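Local coordinates for protein epsin-2 (Saccharomyces cerevisiae, PDB 6ENR) that binds membranes rich in PtdIns(4,5)P2 and PtdIns(3,5)P2 as an endocytic adaptor required for endocytosis and actin localization, this chain being its ENTH domain, at residues Q20-D25 and I36-D41; M58-L63 and V92-E97; K66-R71 and E111-F116; L129-L132 and E137-R140. All coordinates share one frame; numbering follows the deposited sequence.

Interaction 1: residues Q20-D25 and I36-D41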
loop_
_atom_site.group_PDB
_atom_site.type_symbol
_atom_site.label_atom_id
_atom_site.label_comp_id
_atom_site.label_asym_id
_atom_site.label_seq_id
_atom_site.Cartn_x
_atom_site.Cartn_y
_atom_site.Cartn_z
ATOM N N GLN A 20 3.459 10.575 10.582
ATOM C CA GLN A 20 4.786 9.990 10.314
ATOM C C GLN A 20 5.036 8.745 11.066
ATOM O O GLN A 20 5.540 7.805 10.498
ATOM C CB GLN A 20 5.919 10.970 10.664
ATOM C CG GLN A 20 7.165 10.773 9.840
ATOM C CD GLN A 20 7.848 12.119 9.502
ATOM O OE1 GLN A 20 8.860 12.489 10.109
ATOM N NE2 GLN A 20 7.260 12.871 8.547
ATOM N N VAL A 21 4.697 8.731 12.349
ATOM C CA VAL A 21 4.853 7.529 13.191
ATOM C C VAL A 21 3.844 6.421 12.833
ATOM O O VAL A 21 4.147 5.220 12.864
ATOM C CB VAL A 21 4.661 7.874 14.704
ATOM C CG1 VAL A 21 4.655 6.620 15.545
ATOM C CG2 VAL A 21 5.721 8.830 15.199
ATOM N N LEU A 22 2.625 6.811 12.533
ATOM C CA LEU A 22 1.618 5.863 12.170
ATOM C C LEU A 22 1.964 5.112 10.866
ATOM O O LEU A 22 1.731 3.861 10.792
ATOM C CB LEU A 22 0.301 6.556 11.939
ATOM C CG LEU A 22 -0.915 5.781 11.576
ATOM C CD1 LEU A 22 -1.257 4.697 12.576
ATOM C CD2 LEU A 22 -2.095 6.782 11.470
ATOM N N VAL A 23 2.373 5.884 9.854
ATOM C CA VAL A 23 2.682 5.310 8.503
ATOM C C VAL A 23 3.987 4.496 8.573
ATOM O O VAL A 23 4.075 3.426 7.962
ATOM C CB VAL A 23 2.635 6.292 7.297
ATOM C CG1 VAL A 23 3.810 7.244 7.236
ATOM C CG2 VAL A 23 2.623 5.550 5.957
ATOM N N ARG A 24 4.955 4.971 9.386
ATOM C CA ARG A 24 6.210 4.225 9.622
ATOM C C ARG A 24 5.919 2.907 10.345
ATOM O O ARG A 24 6.350 1.804 9.925
ATOM C CB ARG A 24 7.212 5.165 10.387
ATOM C CG ARG A 24 8.624 4.621 10.677
ATOM C CD ARG A 24 9.356 5.476 11.742
ATOM N NE ARG A 24 8.759 5.309 13.096
ATOM C CZ ARG A 24 9.139 5.956 14.207
ATOM N NH1 ARG A 24 10.135 6.843 14.173
ATOM N NH2 ARG A 24 8.525 5.718 15.363
ATOM N N ASP A 25 5.076 2.937 11.382
ATOM C CA ASP A 25 4.779 1.700 12.098
ATOM C C ASP A 25 3.982 0.698 11.289
ATOM O O ASP A 25 4.240 -0.550 11.340
ATOM C CB ASP A 25 4.076 2.044 13.420
ATOM C CG ASP A 25 4.992 2.749 14.397
ATOM O OD1 ASP A 25 6.203 2.906 14.135
ATOM O OD2 ASP A 25 4.475 3.203 15.457
ATOM N N ILE A 36 -6.291 -3.278 11.416
ATOM C CA ILE A 36 -7.404 -2.506 10.825
ATOM C C ILE A 36 -7.528 -1.157 11.509
ATOM O O ILE A 36 -7.909 -0.169 10.900
ATOM C CB ILE A 36 -8.732 -3.339 10.725
ATOM C CG1 ILE A 36 -8.563 -4.390 9.643
ATOM C CG2 ILE A 36 -9.900 -2.507 10.226
ATOM C CD1 ILE A 36 -8.589 -3.891 8.195
ATOM N N ASP A 37 -7.181 -1.082 12.774
ATOM C CA ASP A 37 -7.274 0.141 13.514
ATOM C C ASP A 37 -6.399 1.174 12.770
ATOM O O ASP A 37 -6.818 2.276 12.482
ATOM C CB ASP A 37 -6.761 -0.047 14.964
ATOM C CG ASP A 37 -7.645 -0.970 15.821
ATOM O OD1 ASP A 37 -8.684 -1.467 15.312
ATOM O OD2 ASP A 37 -7.284 -1.233 16.999
ATOM N N THR A 38 -5.188 0.744 12.456
ATOM C CA THR A 38 -4.145 1.563 11.810
ATOM C C THR A 38 -4.536 1.934 10.382
ATOM O O THR A 38 -4.335 3.074 9.988
ATOM C CB THR A 38 -2.816 0.753 11.788
ATOM O OG1 THR A 38 -2.359 0.619 13.140
ATOM C CG2 THR A 38 -1.747 1.405 10.937
ATOM N N LEU A 39 -5.025 0.954 9.625
ATOM C CA LEU A 39 -5.465 1.187 8.206
ATOM C C LEU A 39 -6.601 2.193 8.177
ATOM O O LEU A 39 -6.554 3.195 7.438
ATOM C CB LEU A 39 -5.906 -0.101 7.570
ATOM C CG LEU A 39 -4.742 -1.126 7.356
ATOM C CD1 LEU A 39 -5.325 -2.431 6.950
ATOM C CD2 LEU A 39 -3.772 -0.739 6.252
ATOM N N ASP A 40 -7.585 2.015 9.055
ATOM C CA ASP A 40 -8.676 2.993 9.068
ATOM C C ASP A 40 -8.278 4.413 9.530
ATOM O O ASP A 40 -8.764 5.377 8.955
ATOM C CB ASP A 40 -9.902 2.486 9.800
ATOM C CG ASP A 40 -11.164 3.115 9.189
ATOM O OD1 ASP A 40 -11.534 2.825 7.959
ATOM O OD2 ASP A 40 -11.670 3.978 9.857
ATOM N N ASP A 41 -7.273 4.549 10.407
ATOM C CA ASP A 41 -6.825 5.866 10.797
ATOM C C ASP A 41 -6.092 6.520 9.599
ATOM O O ASP A 41 -6.355 7.652 9.231
ATOM C CB ASP A 41 -5.923 5.672 12.004
ATOM C CG ASP A 41 -5.646 6.946 12.772
ATOM O OD1 ASP A 41 -6.204 8.051 12.525
ATOM O OD2 ASP A 41 -4.841 6.806 13.697
#
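L22, from the first ordered helix of the all-helical ENTH domain (19-26), reaches across to T38 and D41 on the next helix, 36-45, and carries the whole of its own side of this helix-helix contact. The two backbones come nearest at L22 and T38, whose CA atoms are 7.2 Å apart. With CG anti to the backbone N (chi1 -179°), L22 presents one methyl to each partner. CD1 meets the T38 methyl CG2 at 3.7 Å, the two side chains running antiparallel alongside one another. This is the apolar half of the contact. T38 CG2 stands anti to the backbone N, and OG1 is hydrogen-bonded to S35, just before the helix.

The other methyl, CD2, meets the carboxylate of D41, on the more open side. Here the L22 and D41 side chains cross at a slant, and the carboxylate is held by a salt bridge to R45 one turn further on. L22 also touches R45 and L42, so its packing continues along the same helix. Beyond L22 the solvent side of helix 19-26 begins, where R24 and D25 are exposed and form a long ion pair, NE to OD1 3.7 Å, with OD1 in the guanidinium plane. No hydrogen bond joins the two segments; the shortest approach is the van der Waals contact of L22 CD2 with D41 OD2, at 3.5 Å.

Interaction 2: residues M58-L63 and V92-E97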
loop_
_atom_site.group_PDB
_atom_site.type_symbol
_atom_site.label_atom_id
_atom_site.label_comp_id
_atom_site.label_asym_id
_atom_site.label_seq_id
_atom_site.Cartn_x
_atom_site.Cartn_y
_atom_site.Cartn_z
ATOM N N MET A 58 5.973 8.259 2.478
ATOM C CA MET A 58 6.494 7.056 3.082
ATOM C C MET A 58 6.162 5.821 2.298
ATOM O O MET A 58 7.005 4.881 2.179
ATOM C CB MET A 58 5.964 6.869 4.513
ATOM C CG MET A 58 6.516 5.626 5.226
ATOM S SD MET A 58 8.326 5.488 5.212
ATOM C CE MET A 58 8.642 7.002 6.135
ATOM N N LEU A 59 4.933 5.752 1.805
ATOM C CA LEU A 59 4.572 4.609 0.974
ATOM C C LEU A 59 5.381 4.534 -0.325
ATOM O O LEU A 59 5.806 3.451 -0.760
ATOM C CB LEU A 59 3.095 4.569 0.708
ATOM C CG LEU A 59 2.145 4.415 1.875
ATOM C CD1 LEU A 59 0.693 4.517 1.439
ATOM C CD2 LEU A 59 2.405 3.065 2.555
ATOM N N ASP A 60 5.644 5.684 -0.929
ATOM C CA ASP A 60 6.493 5.699 -2.132
ATOM C C ASP A 60 7.853 5.125 -1.820
ATOM O O ASP A 60 8.355 4.296 -2.585
ATOM C CB ASP A 60 6.589 7.156 -2.603
ATOM C CG ASP A 60 7.135 7.329 -4.023
ATOM O OD1 ASP A 60 7.228 6.364 -4.803
ATOM O OD2 ASP A 60 7.497 8.524 -4.304
ATOM N N LYS A 61 8.488 5.566 -0.717
ATOM C CA LYS A 61 9.806 5.047 -0.307
ATOM C C LYS A 61 9.848 3.546 -0.066
ATOM O O LYS A 61 10.727 2.828 -0.591
ATOM C CB LYS A 61 10.346 5.787 0.944
ATOM C CG LYS A 61 10.593 7.273 0.727
ATOM C CD LYS A 61 10.728 8.015 2.074
ATOM C CE LYS A 61 11.531 9.288 1.973
ATOM N NZ LYS A 61 11.006 10.255 0.975
ATOM N N ARG A 62 8.847 3.059 0.643
ATOM C CA ARG A 62 8.741 1.693 0.977
ATOM C C ARG A 62 8.334 0.786 -0.139
ATOM O O ARG A 62 8.829 -0.356 -0.207
ATOM C CB ARG A 62 7.873 1.556 2.258
ATOM C CG ARG A 62 8.754 1.944 3.399
ATOM C CD ARG A 62 8.332 1.821 4.816
ATOM N NE ARG A 62 9.406 2.337 5.676
ATOM C CZ ARG A 62 9.378 2.359 7.000
ATOM N NH1 ARG A 62 8.332 1.884 7.681
ATOM N NH2 ARG A 62 10.411 2.864 7.660
ATOM N N LEU A 63 7.505 1.272 -1.057
ATOM C CA LEU A 63 7.186 0.454 -2.248
ATOM C C LEU A 63 8.377 0.259 -3.164
ATOM O O LEU A 63 8.378 -0.640 -3.983
ATOM C CB LEU A 63 6.056 1.064 -3.030
ATOM C CG LEU A 63 4.690 0.968 -2.347
ATOM C CD1 LEU A 63 3.716 1.913 -3.006
ATOM C CD2 LEU A 63 4.078 -0.409 -2.413
ATOM N N VAL A 92 -6.132 7.067 -5.060
ATOM C CA VAL A 92 -6.310 6.462 -6.367
ATOM C C VAL A 92 -5.529 7.195 -7.433
ATOM O O VAL A 92 -4.827 6.568 -8.219
ATOM C CB VAL A 92 -7.791 6.367 -6.770
ATOM C CG1 VAL A 92 -7.900 5.529 -8.021
ATOM C CG2 VAL A 92 -8.630 5.731 -5.687
ATOM N N LEU A 93 -5.655 8.519 -7.464
ATOM C CA LEU A 93 -4.947 9.319 -8.440
ATOM C C LEU A 93 -3.485 9.150 -8.309
ATOM O O LEU A 93 -2.778 9.069 -9.331
ATOM C CB LEU A 93 -5.300 10.787 -8.279
ATOM C CG LEU A 93 -6.715 11.148 -8.645
ATOM C CD1 LEU A 93 -6.998 12.586 -8.243
ATOM C CD2 LEU A 93 -6.887 10.915 -10.174
ATOM N N TRP A 94 -2.981 9.102 -7.039
ATOM C CA TRP A 94 -1.569 8.802 -6.795
ATOM C C TRP A 94 -1.114 7.472 -7.448
ATOM O O TRP A 94 -0.034 7.411 -8.080
ATOM C CB TRP A 94 -1.215 8.846 -5.275
ATOM C CG TRP A 94 0.287 8.677 -5.006
ATOM C CD1 TRP A 94 1.222 9.682 -4.778
ATOM C CD2 TRP A 94 1.008 7.449 -4.955
ATOM N NE1 TRP A 94 2.480 9.130 -4.647
ATOM C CE2 TRP A 94 2.369 7.762 -4.687
ATOM C CE3 TRP A 94 0.626 6.076 -5.028
ATOM C CZ2 TRP A 94 3.355 6.773 -4.584
ATOM C CZ3 TRP A 94 1.623 5.089 -4.936
ATOM C CH2 TRP A 94 2.960 5.437 -4.705
ATOM N N CYS A 95 -1.906 6.419 -7.285
ATOM C CA CYS A 95 -1.534 5.093 -7.871
ATOM C C CYS A 95 -1.501 5.160 -9.405
ATOM O O CYS A 95 -0.552 4.639 -10.107
ATOM C CB CYS A 95 -2.480 3.972 -7.419
ATOM S SG CYS A 95 -2.484 3.575 -5.680
ATOM N N ARG A 96 -2.505 5.840 -9.942
ATOM C CA ARG A 96 -2.514 6.124 -11.410
ATOM C C ARG A 96 -1.290 6.935 -11.924
ATOM O O ARG A 96 -0.650 6.557 -12.887
ATOM C CB ARG A 96 -3.887 6.691 -11.808
ATOM C CG ARG A 96 -4.947 5.619 -11.750
ATOM C CD ARG A 96 -6.146 5.790 -12.677
ATOM N NE ARG A 96 -7.010 4.613 -12.392
ATOM C CZ ARG A 96 -8.157 4.642 -11.697
ATOM N NH1 ARG A 96 -8.728 5.797 -11.278
ATOM N NH2 ARG A 96 -8.786 3.497 -11.437
ATOM N N GLU A 97 -0.866 7.936 -11.191
ATOM C CA GLU A 97 0.324 8.712 -11.507
ATOM C C GLU A 97 1.601 7.901 -11.353
ATOM O O GLU A 97 2.466 8.002 -12.196
ATOM C CB GLU A 97 0.380 9.995 -10.618
ATOM C CG GLU A 97 -0.709 10.993 -11.021
ATOM C CD GLU A 97 -1.332 11.864 -9.916
ATOM O OE1 GLU A 97 -0.889 11.891 -8.729
ATOM O OE2 GLU A 97 -2.306 12.569 -10.277
HETATM O O HOH W 1 4.866 10.547 -3.888
#
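Within the helical ENTH fold, helices 49-63 and 89-97 are joined here by one large side chain, the indole of W94, which bridges backbones whose nearest CA atoms, those of D60 and W94, are 9.8 Å apart. CG of W94 stands anti to its backbone N (chi1 -174°), which sends the ring away from its own helix until the six-membered part arrives at D60 and L63. CZ2 lies 3.8 Å from CB of D60, and the neighbouring CH2 lies 4.0 Å from CD1 of L63. Both partners approach the ring obliquely, so neither contact is a stack.

The two partners differ in character. L63 is buried and points back at the incoming indole; its side chain goes on to touch L80 of helix 70-86 and V101 and L105 of helix 99-105, which ties this end of the indole to the interior. D60 is more exposed. Its carboxylate carbon CG sits in the ring plane at the edge, while the carboxylate itself is turned 79° from the indole. W94 also rests on F52 and M56 of helix 49-63, so its partners on that helix run from F52 to L63, about three turns.

The indole nitrogen has its partner in a water, again at the ring edge and in plane. W94 NE1 donates to this water at 2.9 Å, and the water in turn gives a weak hydrogen bond to D60 OD2, 3.3 Å away.

Interaction 3: residues K66-R71 and E111-F116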
loop_
_atom_site.group_PDB
_atom_site.type_symbol
_atom_site.label_atom_id
_atom_site.label_comp_id
_atom_site.label_asym_id
_atom_site.label_seq_id
_atom_site.Cartn_x
_atom_site.Cartn_y
_atom_site.Cartn_z
ATOM N N LYS A 66 13.614 -3.267 -1.835
ATOM C CA LYS A 66 13.901 -4.563 -2.485
ATOM C C LYS A 66 14.550 -5.546 -1.548
ATOM O O LYS A 66 14.836 -5.201 -0.376
ATOM C CB LYS A 66 14.775 -4.365 -3.740
ATOM C CG LYS A 66 15.501 -3.027 -3.836
ATOM C CD LYS A 66 16.027 -2.821 -5.247
ATOM C CE LYS A 66 14.982 -2.253 -6.198
ATOM N NZ LYS A 66 15.638 -1.927 -7.504
ATOM N N GLY A 67 14.753 -6.762 -2.066
ATOM C CA GLY A 67 15.545 -7.813 -1.378
ATOM C C GLY A 67 15.188 -8.028 0.092
ATOM O O GLY A 67 14.024 -8.312 0.386
ATOM N N LYS A 68 16.151 -7.899 1.018
ATOM C CA LYS A 68 15.928 -8.222 2.450
ATOM C C LYS A 68 14.785 -7.385 3.078
ATOM O O LYS A 68 14.206 -7.789 4.102
ATOM C CB LYS A 68 17.181 -7.949 3.300
ATOM C CG LYS A 68 18.339 -8.909 3.145
ATOM C CD LYS A 68 19.562 -8.376 3.889
ATOM C CE LYS A 68 20.812 -9.250 3.680
ATOM N NZ LYS A 68 20.638 -10.714 3.923
ATOM N N TYR A 69 14.496 -6.219 2.471
ATOM C CA TYR A 69 13.461 -5.291 2.942
ATOM C C TYR A 69 12.091 -5.456 2.285
ATOM O O TYR A 69 11.256 -4.533 2.317
ATOM C CB TYR A 69 14.026 -3.851 2.883
ATOM C CG TYR A 69 15.258 -3.745 3.783
ATOM C CD1 TYR A 69 15.150 -3.447 5.122
ATOM C CD2 TYR A 69 16.522 -4.009 3.285
ATOM C CE1 TYR A 69 16.289 -3.381 5.949
ATOM C CE2 TYR A 69 17.647 -3.970 4.087
ATOM C CZ TYR A 69 17.528 -3.651 5.420
ATOM O OH TYR A 69 18.676 -3.594 6.199
ATOM N N TRP A 70 11.861 -6.626 1.708
ATOM C CA TRP A 70 10.549 -7.034 1.184
ATOM C C TRP A 70 9.333 -6.794 2.074
ATOM O O TRP A 70 8.251 -6.525 1.566
ATOM C CB TRP A 70 10.537 -8.490 0.764
ATOM C CG TRP A 70 10.659 -9.504 1.852
ATOM C CD1 TRP A 70 11.797 -10.068 2.364
ATOM C CD2 TRP A 70 9.579 -10.084 2.514
ATOM N NE1 TRP A 70 11.463 -10.956 3.357
ATOM C CE2 TRP A 70 10.111 -10.990 3.473
ATOM C CE3 TRP A 70 8.189 -9.902 2.425
ATOM C CZ2 TRP A 70 9.307 -11.737 4.330
ATOM C CZ3 TRP A 70 7.391 -10.649 3.286
ATOM C CH2 TRP A 70 7.965 -11.571 4.215
ATOM N N ARG A 71 9.501 -6.917 3.403
ATOM C CA ARG A 71 8.323 -6.649 4.256
ATOM C C ARG A 71 7.843 -5.182 4.129
ATOM O O ARG A 71 6.621 -4.946 4.274
ATOM C CB ARG A 71 8.623 -6.971 5.711
ATOM C CG ARG A 71 8.807 -8.457 6.001
ATOM C CD ARG A 71 9.211 -8.701 7.433
ATOM N NE ARG A 71 9.544 -10.081 7.702
ATOM C CZ ARG A 71 10.696 -10.686 7.444
ATOM N NH1 ARG A 71 11.721 -10.084 6.823
ATOM N NH2 ARG A 71 10.812 -11.972 7.760
ATOM N N GLU A 111 14.130 -14.411 -2.848
ATOM C CA GLU A 111 14.359 -15.758 -2.336
ATOM C C GLU A 111 15.240 -15.517 -1.118
ATOM O O GLU A 111 16.272 -14.881 -1.242
ATOM C CB GLU A 111 15.183 -16.605 -3.275
ATOM C CG GLU A 111 14.565 -17.120 -4.545
ATOM C CD GLU A 111 15.491 -18.140 -5.221
ATOM O OE1 GLU A 111 15.843 -17.917 -6.420
ATOM O OE2 GLU A 111 15.892 -19.156 -4.549
ATOM N N ASN A 112 14.838 -16.007 0.035
ATOM C CA ASN A 112 15.695 -15.973 1.212
ATOM C C ASN A 112 16.795 -17.011 1.053
ATOM O O ASN A 112 16.861 -17.733 0.056
ATOM C CB ASN A 112 14.869 -16.087 2.479
ATOM C CG ASN A 112 14.436 -17.519 2.819
ATOM O OD1 ASN A 112 14.721 -18.472 2.111
ATOM N ND2 ASN A 112 13.732 -17.657 3.954
ATOM N N GLU A 113 17.734 -17.053 1.981
ATOM C CA GLU A 113 18.916 -17.928 1.785
ATOM C C GLU A 113 18.604 -19.385 2.046
ATOM O O GLU A 113 19.386 -20.256 1.691
ATOM C CB GLU A 113 20.099 -17.445 2.607
ATOM C CG GLU A 113 20.657 -16.151 2.034
ATOM C CD GLU A 113 21.497 -15.391 3.021
ATOM O OE1 GLU A 113 21.443 -14.126 3.004
ATOM O OE2 GLU A 113 22.209 -16.072 3.799
ATOM N N SER A 114 17.431 -19.648 2.618
ATOM C CA SER A 114 16.874 -21.007 2.719
ATOM C C SER A 114 16.203 -21.437 1.425
ATOM O O SER A 114 15.735 -22.528 1.345
ATOM C CB SER A 114 15.861 -21.069 3.874
ATOM O OG SER A 114 16.392 -20.462 5.064
ATOM N N GLY A 115 16.098 -20.543 0.436
ATOM C CA GLY A 115 15.560 -20.893 -0.872
ATOM C C GLY A 115 14.049 -20.878 -0.932
ATOM O O GLY A 115 13.472 -21.592 -1.754
ATOM N N PHE A 116 13.466 -20.011 -0.100
ATOM C CA PHE A 116 12.036 -19.751 0.153
ATOM C C PHE A 116 11.708 -18.364 -0.508
ATOM O O PHE A 116 12.335 -17.344 -0.206
ATOM C CB PHE A 116 11.964 -19.727 1.700
ATOM C CG PHE A 116 10.598 -19.674 2.326
ATOM C CD1 PHE A 116 9.871 -20.848 2.569
ATOM C CD2 PHE A 116 10.091 -18.485 2.810
ATOM C CE1 PHE A 116 8.620 -20.796 3.206
ATOM C CE2 PHE A 116 8.852 -18.430 3.432
ATOM C CZ PHE A 116 8.114 -19.587 3.634
#
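The W70 indole and the R71 guanidinium lie over one another at the start of helix 70-86, well apart from the K68-E113 pair that joins the two segments. CZ2 of W70 sits 3.5 Å above the guanidinium plane of R71, over its centre, and R71 CG covers one face of the indole, offset toward its rim. At the edge of the indole, in plane, is the carbonyl O of G67. The W70 ring also meets that of H110, with planes about 25° apart.

Across the segments, K68 and E113 form a long salt bridge, NZ to OE1 3.6 Å, between two exposed side chains. The lysine bends at its last torsion (chi4 -51°) whereas E113 is extended beyond CG; the modest 40 Å² buried fits a loose surface ion pair. E113 belongs to a type I beta turn, N112 to G115, in which G115 N bonds to N112 O at 2.9 Å. The N112 side chain braces it further, F116 N donating to OD1 at 3.0 Å from above the carbonyl plane.

In this all-helical domain the pair links the connection between helices 49-63 and 70-86 to the long loop between helices 99-105 and 120-134.

Interaction 4: residues L129-L132 and E137-R140; sequences LVSL and ERLR
R138 leaves its helix with CG anti to the backbone N (chi1 169°) and then bends at chi3 (84°), which carries its guanidinium back to S131. The serine answers with OG likewise anti to its own N. This brings NH2 of R138 to 2.6 Å from OG of S131, with OG at the guanidinium edge, near its plane. With an N-H...O angle of only 115° and two conformers modelled for R138, this weak bond is doubtful. The stronger polar partner of the arginine is D135, which makes a salt bridge with NH1 from the short connection between the helices.

The contact forms a corner between two consecutive helices of the ENTH domain, where helix 120-134 gives way after a very short link to helix 136-144. Their CA atoms come nearest at L132 and L139, 6.1 Å apart. L132 lies alongside the arginine chain: its CD1 is 3.8 Å from NE of R138. The same methyl packs 4.1 Å from CB of L139, and L132 CD2 lies 4.1 Å from L139 CD1, the leucines meeting at about a right angle. Both are buried. L132 also touches V84 and R85 of helix 70-86, and L139 touches V92 and R96 of helix 89-97.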
loop_
_atom_site.group_PDB
_atom_site.type_symbol
_atom_site.label_atom_id
_atom_site.label_comp_id
_atom_site.label_asym_id
_atom_site.label_seq_id
_atom_site.Cartn_x
_atom_site.Cartn_y
_atom_site.Cartn_z
ATOM N N LEU A 129 -4.162 -5.406 -7.287
ATOM C CA LEU A 129 -4.351 -3.958 -7.249
ATOM C C LEU A 129 -4.246 -3.327 -8.628
ATOM O O LEU A 129 -4.997 -2.411 -8.943
ATOM C CB LEU A 129 -3.401 -3.318 -6.221
ATOM C CG LEU A 129 -3.411 -1.800 -6.052
ATOM C CD1 LEU A 129 -4.710 -1.295 -5.485
ATOM C CD2 LEU A 129 -2.238 -1.399 -5.188
ATOM N N VAL A 130 -3.326 -3.822 -9.451
ATOM C CA VAL A 130 -3.276 -3.347 -10.853
ATOM C C VAL A 130 -4.610 -3.651 -11.534
ATOM O O VAL A 130 -5.219 -2.768 -12.183
ATOM C CB VAL A 130 -2.088 -3.909 -11.654
ATOM C CG1 VAL A 130 -2.103 -3.355 -13.099
ATOM C CG2 VAL A 130 -0.806 -3.494 -11.008
ATOM N N SER A 131 -5.107 -4.869 -11.334
ATOM C CA SER A 131 -6.364 -5.249 -11.897
ATOM C C SER A 131 -7.541 -4.328 -11.509
ATOM O O SER A 131 -8.344 -3.931 -12.372
ATOM C CB SER A 131 -6.670 -6.706 -11.584
ATOM O OG SER A 131 -8.053 -6.940 -11.725
ATOM N N LEU A 132 -7.626 -4.052 -10.208
ATOM C CA LEU A 132 -8.599 -3.179 -9.585
ATOM C C LEU A 132 -8.486 -1.774 -10.181
ATOM O O LEU A 132 -9.482 -1.164 -10.590
ATOM C CB LEU A 132 -8.368 -3.155 -8.043
ATOM C CG LEU A 132 -9.384 -2.218 -7.346
ATOM C CD1 LEU A 132 -10.850 -2.619 -7.528
ATOM C CD2 LEU A 132 -9.127 -2.149 -5.861
ATOM N N GLU A 137 -14.883 0.819 -13.104
ATOM C CA GLU A 137 -16.263 0.572 -12.640
ATOM C C GLU A 137 -16.308 -0.244 -11.363
ATOM O O GLU A 137 -17.105 0.053 -10.479
ATOM C CB GLU A 137 -17.219 -0.091 -13.669
ATOM C CG GLU A 137 -18.657 -0.383 -13.142
ATOM C CD GLU A 137 -19.421 0.866 -12.604
ATOM O OE1 GLU A 137 -19.836 1.729 -13.431
ATOM O OE2 GLU A 137 -19.624 1.014 -11.359
ATOM N N ARG A 138 -15.483 -1.271 -11.246
ATOM C CA ARG A 138 -15.457 -2.079 -10.013
ATOM C C ARG A 138 -14.919 -1.272 -8.825
ATOM O O ARG A 138 -15.435 -1.385 -7.682
ATOM C CB ARG A 138 -14.598 -3.305 -10.237
ATOM C CG ARG A 138 -14.236 -4.131 -9.024
ATOM C CD ARG A 138 -13.639 -5.460 -9.458
ATOM N NE ARG A 138 -12.198 -5.438 -9.760
ATOM C CZ ARG A 138 -11.651 -5.935 -10.876
ATOM N NH1 ARG A 138 -12.410 -6.484 -11.815
ATOM N NH2 ARG A 138 -10.353 -5.891 -11.059
ATOM N N LEU A 139 -13.885 -0.486 -9.105
ATOM C CA LEU A 139 -13.276 0.367 -8.063
ATOM C C LEU A 139 -14.313 1.371 -7.573
ATOM O O LEU A 139 -14.364 1.694 -6.367
ATOM C CB LEU A 139 -12.060 1.110 -8.602
ATOM C CG LEU A 139 -11.355 2.010 -7.557
ATOM C CD1 LEU A 139 -11.183 1.359 -6.210
ATOM C CD2 LEU A 139 -9.976 2.439 -8.079
ATOM N N ARG A 140 -15.080 1.948 -8.493
ATOM C CA ARG A 140 -16.123 2.907 -8.116
ATOM C C ARG A 140 -17.218 2.308 -7.237
ATOM O O ARG A 140 -17.677 2.946 -6.276
ATOM C CB ARG A 140 -16.671 3.499 -9.377
ATOM C CG ARG A 140 -17.637 4.629 -9.270
ATOM C CD ARG A 140 -17.574 5.241 -10.647
ATOM N NE ARG A 140 -18.740 5.982 -11.037
ATOM C CZ ARG A 140 -18.875 6.525 -12.239
ATOM N NH1 ARG A 140 -17.901 6.411 -13.147
ATOM N NH2 ARG A 140 -19.992 7.184 -12.520
#

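In the fold
All four contacts lie within one ENTH domain. Interaction 1 closes before interaction 2 opens, yet the two touch although their centres are 16 Å apart: V23 CG1 packs 3.5 Å from M58 CB, bringing helix 19-26 onto helix 49-63. Interaction 2 in turn meets interaction 4, also 16 Å away between centres, through V92 CG1 and L139 CD2 at 3.7 Å. Interaction 2 thus touches both interactions 1 and 4, while these two stand on opposite sides of the chain's centre. Interaction 3 is peripheral; its segments alternate with those of interaction 2, and its centre lies 29 Å from that of interaction 4.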